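Aminopeptidase N (Francisella tularensis subsp. tularensis, PDB 5DLL) catalyses the zinc-dependent release of N-terminal amino acids, preferably alanine, from peptides and is probably involved in breaking down intracellular peptides. Local coordinates at residues A[303-308]-A[341-346]; A[332-337]-A[398-403]; A[404-409]-A[441-446]; A[449-454]-A[493-498]. All blocks are in the same frame, centred on the assembly; numbering follows the deposited sequence.

Interaction 1: A[303-308]-A[341-346]; sequences VQSVVG and EFTSDL
A buried helix-helix packing contact in the zinc peptidase domain brings segment 303-308, on the helix that carries His309 and His313 of the metal site, against the C-terminal part of helix 328-346. The segment axes run roughly antiparallel, at 138°, and come within 9.9 Å of each other. No hydrogen bond crosses between the segments, which meet by van der Waals packing alone. Phe342, with CG anti to its backbone N (chi1 167°), extends its ring toward the other helix, with CE2 the ring atom nearest to it. The carbonyl O of Gln304 lies in the ring plane at the edge, 3.7 Å from Phe342 CE2, while that same oxygen accepts the helical bond from Gly308 N. Gly308 offers only its backbone here, with its CA 3.9 Å from Phe342 CE2. The extended side chain of Gln304 crosses the ring obliquely: its CG is 3.8 Å from Phe342 CE2, and its amide plane is turned 50° from the ring. Farther out, Gln304 NE2 lies 3.8 Å from Leu346 CD2, whereas OE1 accepts a hydrogen bond from Asn347 ND2, which fixes the amide. Next to Gln304 in the chain, Ser305 CB packs on Thr343 OG1 at 3.8 Å. Helices border the contact: Phe342 meets Phe312 edge-to-face, helix 236-253 packs on Val303, Val307, Phe342 and Leu346, and helix 349-369 touches Thr343 and Ser344.

Interaction 2: A[332-337]-A[398-403]; sequences EGLTVF and EIIRMI. With ZN (zinc ion), chain B.
The Phe337 ring takes Ile400 CG2 over one face, a CH-pi contact 4.0 Å from the centroid, while its CE1 corner lies over the centre of one face of the Arg401 guanidinium, 3.8 Å above that plane. Ring and guanidinium are tilted 54° from each other, so they are not stacked flat. This is the core of a thermolysin-like zinc peptidase domain: helix 328-346 supplies Glu332, the glutamate that joins the two HExxH histidines, and packs on helix 390-423, the axes of segments 332-337 and 398-403 crossing at -66°. Phe337, with CG anti to its backbone N, reaches past Ile400 to the Arg401 backbone, where CE1 is 3.5 Å from Arg401 CA. Arg401 runs straight to CD and then bends at chi3 (-67°), which turns one guanidinium face to Phe337 CE1; NH1 is held there by a salt bridge to Glu341. Ile400 is the other anchor. Its CD1 lies against the helix backbone at Gly333 and Leu334 and is 3.8 Å from Leu334 CB, with Phe433 of helix 430-439 packing beside both Leu334 and Ile400. The CB of Glu332 is directed away from this packing, and its carboxylate binds the metal, whose other protein ligands are His309 and His313. Its chain is bent at chi2, and the carboxylate is bidentate: OE1 and OE2 each lie 2.0 Å from the zinc.

Interaction 3: A[404-409]-A[441-446]; sequences HTLLGE and NNRDFS
Leu407 is gripped by the loop that follows helix 430-439. Its CD2 lies 3.6 Å from Asn441 CB and, in the plane of the Phe445 ring, 3.8 Å from CZ at the ring edge, while its CD1 packs against Asn441 ND2. Leu406 slides past Phe445 in the opposite direction, placing CD1 3.9 Å from CE1. The polar bond of the contact comes from Arg443, whose chain is extended from CG to NE and brings NH1 to 2.9 Å from Leu406 O. That bond is bent (145° at the hydrogen), and its donor stands above the carbonyl plane, 63° out of it. Arg443 also lays its CG over one face of the Phe445 ring, so one residue combines apolar cover with a bond to the helix. A second shell sets these groups in place. Arg443 NH2 forms a salt bridge with Glu515 of strand 508-516, and Asn441 ND2 donates hydrogen bonds to Gly411 O and Met437 O. Apart from the contact itself, on the same helical segment, His404 NE2 gives a hydrogen bond of 2.8 Å to the anti lone pair of Glu409 OE1, an oxygen also paired with Arg252, which would favour a charged carboxylate. The loop begins with a Schellman motif at the C-terminal end of helix 430-439, with Asn442 at positive phi as its C-prime residue.

Interaction 4: A[449-454]-A[493-498]; sequences KRWYAQ and LHIPVK
A short, weakly bonded helical turn at 450-453 meets the residues leading into strand 495-502, the backbones coming closest at Arg450 and Leu493, whose CA atoms are 6.5 Å apart. Trp451 is the centrepiece. With CG anti to the carbonyl carbon (chi1 -83°), its indole turns toward the strand, and its NE1 donates a hydrogen bond to His494 O at 2.8 Å. The bond is nearly straight (167°), and the acceptor lies in the ring plane at its edge, although NE1 stands 36° out of the plane of that carbonyl. This fixes the rotation of the indole and satisfies a buried N-H. Over one face of the six-membered ring sits Leu493 CD1, a CH-pi contact 3.7 Å from the centroid and almost on the normal. Ile495 CD1 comes in obliquely and meets CZ2 at 3.5 Å. Leu493 is the residue most covered by the other segment: its CD2 packs on Arg450 CG at 3.6 Å, and its CD1 is equally close to Gln454 NE2. Gln454, bent at chi2, accepts the backbone N-H of Gln491 through OE1, which also receives a weak bond from Arg450 NH2. Ile399 and Met402 pack against Trp451, so helix 390-423 also meets the indole. Strand 495-502 pairs with 508-516 in a three-stranded antiparallel sheet, and the contact is an interdomain junction, in which a short helical turn of the M1 peptidase domain is joined to the Ig-like beta domain.

In the fold
Interactions 1 and 2 are buried helix packings near the zinc site: both use helix 328-346 and pack helix on helix without a hydrogen bond across, and they meet through the salt bridge Glu341 to Arg401, 2.6 Å between OE2 and NH1. Interactions 2 and 3 share helix 390-423, where Phe337 packs on His404. Interaction 3 is farther out, only partly buried, and adds a polar bond to its apolar grip. Interaction 4, buried although remote from the metal, joins two domains through an indole N-H bond and CH-pi packing. Met402 and Leu406, both on helix 390-423, touch Pro496, linking interactions 2 and 3 to interaction 4.

Interaction 1: A[303-308]-A[341-346]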
# COMPACT_ATOMS: atom_id res chain seq x y z
N VAL A 303 2.45 10.68 3.16
CA VAL A 303 1.68 11.72 2.47
C VAL A 303 2.18 11.90 1.04
O VAL A 303 1.40 12.01 0.10
CB VAL A 303 1.77 13.09 3.20
CG1 VAL A 303 1.28 14.23 2.31
CG2 VAL A 303 0.97 13.05 4.49
N GLN A 304 3.51 11.92 0.90
CA GLN A 304 4.16 12.01 -0.40
C GLN A 304 3.80 10.83 -1.29
O GLN A 304 3.41 11.01 -2.44
CB GLN A 304 5.68 12.08 -0.21
CG GLN A 304 6.46 12.47 -1.45
CD GLN A 304 7.95 12.17 -1.33
OE1 GLN A 304 8.35 11.06 -0.97
NE2 GLN A 304 8.77 13.16 -1.64
N SER A 305 3.94 9.62 -0.74
CA SER A 305 3.65 8.36 -1.44
C SER A 305 2.20 8.24 -1.88
O SER A 305 1.91 7.79 -3.00
CB SER A 305 3.97 7.17 -0.51
OG SER A 305 3.54 5.95 -1.08
N VAL A 306 1.30 8.64 -0.99
CA VAL A 306 -0.13 8.63 -1.24
C VAL A 306 -0.49 9.56 -2.40
O VAL A 306 -1.11 9.14 -3.38
CB VAL A 306 -0.90 9.04 0.04
CG1 VAL A 306 -2.34 9.42 -0.26
CG2 VAL A 306 -0.84 7.94 1.09
N VAL A 307 -0.07 10.82 -2.29
CA VAL A 307 -0.32 11.81 -3.33
C VAL A 307 0.33 11.35 -4.63
O VAL A 307 -0.28 11.42 -5.70
CB VAL A 307 0.22 13.20 -2.93
CG1 VAL A 307 0.15 14.18 -4.10
CG2 VAL A 307 -0.53 13.76 -1.73
N GLY A 308 1.57 10.89 -4.54
CA GLY A 308 2.29 10.36 -5.68
C GLY A 308 1.48 9.30 -6.41
O GLY A 308 1.16 9.46 -7.59
N GLU A 341 8.95 3.37 -6.78
CA GLU A 341 10.13 3.95 -7.46
C GLU A 341 10.27 5.44 -7.19
O GLU A 341 11.39 5.96 -7.10
CB GLU A 341 10.03 3.73 -8.97
CG GLU A 341 10.31 2.31 -9.41
CD GLU A 341 11.73 1.89 -9.15
OE1 GLU A 341 12.66 2.69 -9.40
OE2 GLU A 341 11.94 0.75 -8.68
N PHE A 342 9.14 6.13 -7.11
CA PHE A 342 9.10 7.56 -6.82
C PHE A 342 9.65 7.81 -5.43
O PHE A 342 10.54 8.64 -5.24
CB PHE A 342 7.65 8.04 -6.93
CG PHE A 342 7.39 9.41 -6.38
CD1 PHE A 342 8.09 10.51 -6.84
CD2 PHE A 342 6.38 9.61 -5.43
CE1 PHE A 342 7.83 11.78 -6.34
CE2 PHE A 342 6.11 10.87 -4.93
CZ PHE A 342 6.84 11.96 -5.39
N THR A 343 9.12 7.07 -4.47
CA THR A 343 9.60 7.14 -3.09
C THR A 343 11.08 6.75 -2.97
O THR A 343 11.81 7.34 -2.17
CB THR A 343 8.71 6.29 -2.17
OG1 THR A 343 7.43 6.92 -2.07
CG2 THR A 343 9.29 6.17 -0.77
N SER A 344 11.53 5.77 -3.77
CA SER A 344 12.92 5.31 -3.74
C SER A 344 13.92 6.38 -4.19
O SER A 344 14.96 6.59 -3.55
CB SER A 344 13.07 4.06 -4.60
OG SER A 344 12.39 2.96 -4.02
N ASP A 345 13.61 7.05 -5.30
CA ASP A 345 14.46 8.11 -5.84
C ASP A 345 14.59 9.32 -4.90
O ASP A 345 15.70 9.78 -4.63
CB ASP A 345 13.94 8.58 -7.20
CG ASP A 345 14.03 7.50 -8.28
OD1 ASP A 345 14.84 6.55 -8.12
OD2 ASP A 345 13.30 7.61 -9.29
N LEU A 346 13.46 9.81 -4.39
CA LEU A 346 13.45 11.03 -3.56
C LEU A 346 13.72 10.79 -2.06
O LEU A 346 13.78 11.74 -1.29
CB LEU A 346 12.12 11.77 -3.72
CG LEU A 346 11.92 12.60 -5.00
CD1 LEU A 346 11.86 11.73 -6.24
CD2 LEU A 346 10.66 13.44 -4.87

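Interaction 2: A[332-337]-A[398-403]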
# COMPACT_ATOMS: atom_id res chain seq x y z
N GLU A 332 -3.23 -1.16 -11.06
CA GLU A 332 -2.63 -0.78 -9.79
C GLU A 332 -1.18 -1.22 -9.69
O GLU A 332 -0.33 -0.41 -9.32
CB GLU A 332 -3.47 -1.29 -8.61
CG GLU A 332 -4.76 -0.49 -8.38
CD GLU A 332 -4.53 0.97 -7.97
OE1 GLU A 332 -5.56 1.67 -7.92
OE2 GLU A 332 -3.36 1.32 -7.79
N GLY A 333 -0.87 -2.46 -10.05
CA GLY A 333 0.51 -2.96 -9.97
C GLY A 333 1.54 -2.06 -10.64
O GLY A 333 2.61 -1.78 -10.08
N LEU A 334 1.22 -1.60 -11.85
CA LEU A 334 2.07 -0.67 -12.58
C LEU A 334 2.20 0.65 -11.82
O LEU A 334 3.30 1.17 -11.69
CB LEU A 334 1.51 -0.43 -13.98
CG LEU A 334 2.27 0.52 -14.91
CD1 LEU A 334 3.73 0.11 -15.05
CD2 LEU A 334 1.61 0.58 -16.28
N THR A 335 1.09 1.16 -11.31
CA THR A 335 1.07 2.42 -10.55
C THR A 335 1.70 2.27 -9.16
O THR A 335 2.21 3.25 -8.61
CB THR A 335 -0.37 2.95 -10.39
OG1 THR A 335 -1.07 2.87 -11.64
CG2 THR A 335 -0.37 4.39 -9.91
N VAL A 336 1.65 1.07 -8.60
CA VAL A 336 2.30 0.76 -7.32
C VAL A 336 3.81 0.71 -7.54
O VAL A 336 4.58 1.28 -6.76
CB VAL A 336 1.81 -0.58 -6.73
CG1 VAL A 336 2.72 -1.06 -5.61
CG2 VAL A 336 0.38 -0.45 -6.20
N PHE A 337 4.23 0.02 -8.59
CA PHE A 337 5.64 -0.02 -8.97
C PHE A 337 6.17 1.39 -9.13
O PHE A 337 7.27 1.71 -8.66
CB PHE A 337 5.82 -0.81 -10.27
CG PHE A 337 7.20 -0.68 -10.86
CD1 PHE A 337 8.25 -1.43 -10.36
CD2 PHE A 337 7.44 0.20 -11.90
CE1 PHE A 337 9.52 -1.30 -10.90
CE2 PHE A 337 8.70 0.33 -12.45
CZ PHE A 337 9.74 -0.43 -11.95
N GLU A 398 5.81 -6.33 -8.23
CA GLU A 398 7.00 -7.18 -8.33
C GLU A 398 7.16 -7.75 -9.73
O GLU A 398 8.28 -7.85 -10.23
CB GLU A 398 6.95 -8.35 -7.33
CG GLU A 398 7.11 -7.94 -5.88
CD GLU A 398 8.47 -7.37 -5.56
OE1 GLU A 398 9.48 -8.10 -5.71
OE2 GLU A 398 8.54 -6.19 -5.15
N ILE A 399 6.05 -8.13 -10.36
CA ILE A 399 6.09 -8.68 -11.72
C ILE A 399 6.50 -7.60 -12.73
O ILE A 399 7.26 -7.87 -13.66
CB ILE A 399 4.73 -9.29 -12.13
CG1 ILE A 399 4.37 -10.48 -11.22
CG2 ILE A 399 4.75 -9.74 -13.58
CD1 ILE A 399 5.34 -11.64 -11.26
N ILE A 400 6.01 -6.38 -12.52
CA ILE A 400 6.39 -5.24 -13.36
C ILE A 400 7.85 -4.87 -13.13
O ILE A 400 8.56 -4.51 -14.07
CB ILE A 400 5.44 -4.06 -13.11
CG1 ILE A 400 4.10 -4.33 -13.81
CG2 ILE A 400 6.03 -2.75 -13.62
CD1 ILE A 400 2.89 -3.89 -13.03
N ARG A 401 8.29 -4.97 -11.88
CA ARG A 401 9.69 -4.75 -11.51
C ARG A 401 10.62 -5.79 -12.14
O ARG A 401 11.74 -5.48 -12.51
CB ARG A 401 9.83 -4.76 -9.99
CG ARG A 401 11.25 -4.55 -9.49
CD ARG A 401 11.30 -4.45 -7.98
NE ARG A 401 10.63 -3.25 -7.49
CZ ARG A 401 11.14 -2.02 -7.55
NH1 ARG A 401 12.34 -1.80 -8.08
NH2 ARG A 401 10.44 -1.00 -7.08
N MET A 402 10.15 -7.03 -12.25
CA MET A 402 10.92 -8.10 -12.88
C MET A 402 11.19 -7.84 -14.36
O MET A 402 12.19 -8.32 -14.90
CB MET A 402 10.23 -9.45 -12.71
CG MET A 402 10.69 -10.23 -11.49
SD MET A 402 9.66 -11.67 -11.17
CE MET A 402 9.93 -12.62 -12.66
N ILE A 403 10.29 -7.11 -15.02
CA ILE A 403 10.48 -6.72 -16.41
C ILE A 403 11.48 -5.57 -16.49
O ILE A 403 12.28 -5.49 -17.43
CB ILE A 403 9.16 -6.30 -17.09
CG1 ILE A 403 8.13 -7.44 -17.02
CG2 ILE A 403 9.40 -5.94 -18.54
CD1 ILE A 403 6.71 -7.03 -17.36
ZN ZN B . -4.28 2.91 -7.01

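Interaction 3: A[404-409]-A[441-446]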
# COMPACT_ATOMS: atom_id res chain seq x y z
N HIS A 404 11.43 -4.66 -15.52
CA HIS A 404 12.44 -3.62 -15.38
C HIS A 404 13.84 -4.24 -15.23
O HIS A 404 14.79 -3.78 -15.85
CB HIS A 404 12.13 -2.73 -14.17
CG HIS A 404 13.05 -1.56 -14.04
ND1 HIS A 404 14.32 -1.66 -13.51
CD2 HIS A 404 12.88 -0.26 -14.37
CE1 HIS A 404 14.89 -0.47 -13.52
NE2 HIS A 404 14.04 0.40 -14.04
N THR A 405 13.94 -5.29 -14.41
CA THR A 405 15.20 -6.00 -14.18
C THR A 405 15.73 -6.65 -15.47
O THR A 405 16.92 -6.58 -15.76
CB THR A 405 15.03 -7.09 -13.09
OG1 THR A 405 14.49 -6.50 -11.91
CG2 THR A 405 16.35 -7.75 -12.75
N LEU A 406 14.83 -7.25 -16.24
CA LEU A 406 15.19 -7.92 -17.49
C LEU A 406 15.63 -6.96 -18.60
O LEU A 406 16.56 -7.25 -19.34
CB LEU A 406 14.04 -8.80 -17.99
CG LEU A 406 13.78 -10.07 -17.18
CD1 LEU A 406 12.45 -10.70 -17.57
CD2 LEU A 406 14.91 -11.07 -17.33
N LEU A 407 14.95 -5.82 -18.71
CA LEU A 407 15.21 -4.87 -19.80
C LEU A 407 16.19 -3.75 -19.45
O LEU A 407 16.81 -3.18 -20.35
CB LEU A 407 13.91 -4.22 -20.26
CG LEU A 407 12.83 -5.13 -20.85
CD1 LEU A 407 11.57 -4.30 -21.06
CD2 LEU A 407 13.30 -5.77 -22.16
N GLY A 408 16.31 -3.43 -18.16
CA GLY A 408 17.04 -2.24 -17.74
C GLY A 408 16.19 -1.00 -17.96
O GLY A 408 15.19 -1.05 -18.67
N GLU A 409 16.60 0.11 -17.35
CA GLU A 409 15.80 1.33 -17.36
C GLU A 409 15.47 1.80 -18.78
O GLU A 409 14.32 2.06 -19.10
CB GLU A 409 16.50 2.45 -16.59
CG GLU A 409 15.81 3.82 -16.64
CD GLU A 409 14.52 3.90 -15.82
OE1 GLU A 409 14.28 3.04 -14.95
OE2 GLU A 409 13.75 4.86 -16.04
N ASN A 441 11.55 -3.81 -27.23
CA ASN A 441 12.91 -4.26 -26.97
C ASN A 441 13.28 -5.54 -27.73
O ASN A 441 14.19 -6.26 -27.33
CB ASN A 441 13.10 -4.46 -25.47
CG ASN A 441 13.04 -3.16 -24.72
OD1 ASN A 441 14.01 -2.42 -24.68
ND2 ASN A 441 11.88 -2.86 -24.14
N ASN A 442 12.58 -5.80 -28.83
CA ASN A 442 12.96 -6.89 -29.73
C ASN A 442 13.20 -8.18 -28.95
O ASN A 442 14.27 -8.78 -29.03
CB ASN A 442 14.21 -6.47 -30.52
CG ASN A 442 14.43 -7.30 -31.77
OD1 ASN A 442 13.54 -8.02 -32.22
ND2 ASN A 442 15.63 -7.18 -32.35
N ARG A 443 12.19 -8.60 -28.19
CA ARG A 443 12.34 -9.71 -27.26
C ARG A 443 11.07 -10.56 -27.14
O ARG A 443 9.97 -10.11 -27.49
CB ARG A 443 12.72 -9.15 -25.89
CG ARG A 443 13.45 -10.13 -25.00
CD ARG A 443 14.26 -9.37 -23.97
NE ARG A 443 14.87 -10.27 -23.00
CZ ARG A 443 15.64 -9.87 -22.00
NH1 ARG A 443 15.91 -8.57 -21.83
NH2 ARG A 443 16.15 -10.76 -21.16
N ASP A 444 11.23 -11.79 -26.64
CA ASP A 444 10.13 -12.74 -26.50
C ASP A 444 9.83 -13.02 -25.02
O ASP A 444 10.62 -13.68 -24.34
CB ASP A 444 10.46 -14.05 -27.23
CG ASP A 444 9.26 -14.98 -27.35
OD1 ASP A 444 8.17 -14.50 -27.76
OD2 ASP A 444 9.40 -16.18 -27.06
N PHE A 445 8.69 -12.50 -24.55
CA PHE A 445 8.23 -12.72 -23.17
C PHE A 445 6.99 -13.62 -23.12
O PHE A 445 6.04 -13.33 -22.40
CB PHE A 445 7.91 -11.38 -22.49
CG PHE A 445 9.11 -10.52 -22.20
CD1 PHE A 445 10.19 -11.03 -21.50
CD2 PHE A 445 9.13 -9.19 -22.60
CE1 PHE A 445 11.29 -10.23 -21.22
CE2 PHE A 445 10.22 -8.38 -22.32
CZ PHE A 445 11.30 -8.90 -21.63
N SER A 446 6.99 -14.71 -23.89
CA SER A 446 5.86 -15.64 -23.88
C SER A 446 5.82 -16.46 -22.59
O SER A 446 4.75 -16.66 -22.02
CB SER A 446 5.91 -16.58 -25.10
OG SER A 446 5.45 -15.91 -26.26

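Interaction 4: A[449-454]-A[493-498]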
# COMPACT_ATOMS: atom_id res chain seq x y z
N LYS A 449 4.72 -14.45 -19.40
CA LYS A 449 3.26 -14.28 -19.23
C LYS A 449 2.63 -15.27 -18.25
O LYS A 449 1.60 -14.98 -17.65
CB LYS A 449 2.55 -14.37 -20.59
CG LYS A 449 2.71 -13.11 -21.42
CD LYS A 449 2.22 -13.29 -22.84
CE LYS A 449 2.44 -12.02 -23.65
NZ LYS A 449 2.10 -12.20 -25.08
N ARG A 450 3.27 -16.43 -18.11
CA ARG A 450 2.85 -17.47 -17.15
C ARG A 450 2.82 -16.99 -15.68
O ARG A 450 2.16 -17.62 -14.85
CB ARG A 450 3.76 -18.69 -17.32
CG ARG A 450 3.44 -19.91 -16.47
CD ARG A 450 2.01 -20.40 -16.65
NE ARG A 450 1.70 -21.51 -15.76
CZ ARG A 450 0.48 -21.95 -15.48
NH1 ARG A 450 -0.59 -21.37 -16.02
NH2 ARG A 450 0.31 -22.97 -14.64
N TRP A 451 3.52 -15.89 -15.37
CA TRP A 451 3.44 -15.26 -14.04
C TRP A 451 2.03 -14.77 -13.68
O TRP A 451 1.64 -14.78 -12.50
CB TRP A 451 4.41 -14.07 -13.94
CG TRP A 451 5.83 -14.44 -13.61
CD1 TRP A 451 6.89 -14.47 -14.47
CD2 TRP A 451 6.34 -14.81 -12.33
NE1 TRP A 451 8.03 -14.84 -13.81
CE2 TRP A 451 7.72 -15.06 -12.49
CE3 TRP A 451 5.77 -14.97 -11.06
CZ2 TRP A 451 8.54 -15.46 -11.43
CZ3 TRP A 451 6.58 -15.36 -10.00
CH2 TRP A 451 7.95 -15.60 -10.19
N TYR A 452 1.27 -14.33 -14.68
CA TYR A 452 -0.09 -13.84 -14.47
C TYR A 452 -1.09 -14.95 -14.14
O TYR A 452 -2.04 -14.73 -13.38
CB TYR A 452 -0.56 -13.02 -15.68
CG TYR A 452 0.13 -11.68 -15.74
CD1 TYR A 452 -0.38 -10.58 -15.07
CD2 TYR A 452 1.33 -11.53 -16.43
CE1 TYR A 452 0.26 -9.35 -15.10
CE2 TYR A 452 1.98 -10.30 -16.47
CZ TYR A 452 1.44 -9.22 -15.80
OH TYR A 452 2.08 -8.00 -15.83
N ALA A 453 -0.86 -16.14 -14.70
CA ALA A 453 -1.76 -17.28 -14.52
C ALA A 453 -1.42 -18.14 -13.29
O ALA A 453 -2.33 -18.68 -12.65
CB ALA A 453 -1.75 -18.14 -15.77
N GLN A 454 -0.14 -18.26 -12.96
CA GLN A 454 0.30 -19.20 -11.92
C GLN A 454 0.22 -18.66 -10.49
O GLN A 454 0.70 -17.56 -10.20
CB GLN A 454 1.72 -19.70 -12.20
CG GLN A 454 2.20 -20.73 -11.20
CD GLN A 454 3.18 -21.72 -11.80
OE1 GLN A 454 2.80 -22.55 -12.64
NE2 GLN A 454 4.44 -21.66 -11.37
N LEU A 493 8.66 -21.06 -14.54
CA LEU A 493 8.53 -19.63 -14.84
C LEU A 493 9.83 -19.02 -15.38
O LEU A 493 10.88 -19.66 -15.40
CB LEU A 493 8.11 -18.88 -13.58
CG LEU A 493 6.81 -19.35 -12.92
CD1 LEU A 493 6.72 -18.84 -11.49
CD2 LEU A 493 5.61 -18.91 -13.74
N HIS A 494 9.72 -17.77 -15.81
CA HIS A 494 10.86 -16.96 -16.23
C HIS A 494 11.36 -16.18 -15.01
O HIS A 494 10.73 -15.21 -14.59
CB HIS A 494 10.41 -15.99 -17.33
CG HIS A 494 11.53 -15.35 -18.09
ND1 HIS A 494 11.38 -14.89 -19.38
CD2 HIS A 494 12.81 -15.09 -17.74
CE1 HIS A 494 12.52 -14.37 -19.79
NE2 HIS A 494 13.41 -14.48 -18.82
N ILE A 495 12.48 -16.62 -14.43
CA ILE A 495 13.04 -16.00 -13.22
C ILE A 495 14.31 -15.22 -13.57
O ILE A 495 15.27 -15.80 -14.08
CB ILE A 495 13.43 -17.03 -12.12
CG1 ILE A 495 12.47 -18.22 -12.06
CG2 ILE A 495 13.53 -16.35 -10.76
CD1 ILE A 495 11.06 -17.89 -11.64
N PRO A 496 14.33 -13.90 -13.29
CA PRO A 496 15.56 -13.13 -13.38
C PRO A 496 16.34 -13.18 -12.07
O PRO A 496 15.79 -12.88 -11.01
CB PRO A 496 15.07 -11.71 -13.66
CG PRO A 496 13.74 -11.64 -13.01
CD PRO A 496 13.17 -13.04 -12.99
N VAL A 497 17.62 -13.55 -12.16
CA VAL A 497 18.50 -13.64 -11.00
C VAL A 497 19.61 -12.60 -11.11
O VAL A 497 20.62 -12.82 -11.79
CB VAL A 497 19.13 -15.04 -10.88
CG1 VAL A 497 19.70 -15.24 -9.48
CG2 VAL A 497 18.11 -16.12 -11.20
N LYS A 498 19.41 -11.46 -10.45
CA LYS A 498 20.41 -10.40 -10.41
C LYS A 498 21.50 -10.81 -9.42
O LYS A 498 21.20 -11.08 -8.26
CB LYS A 498 19.78 -9.07 -10.00
CG LYS A 498 20.70 -7.88 -10.18
CD LYS A 498 20.05 -6.58 -9.74
CE LYS A 498 21.07 -5.46 -9.67
NZ LYS A 498 20.47 -4.19 -9.18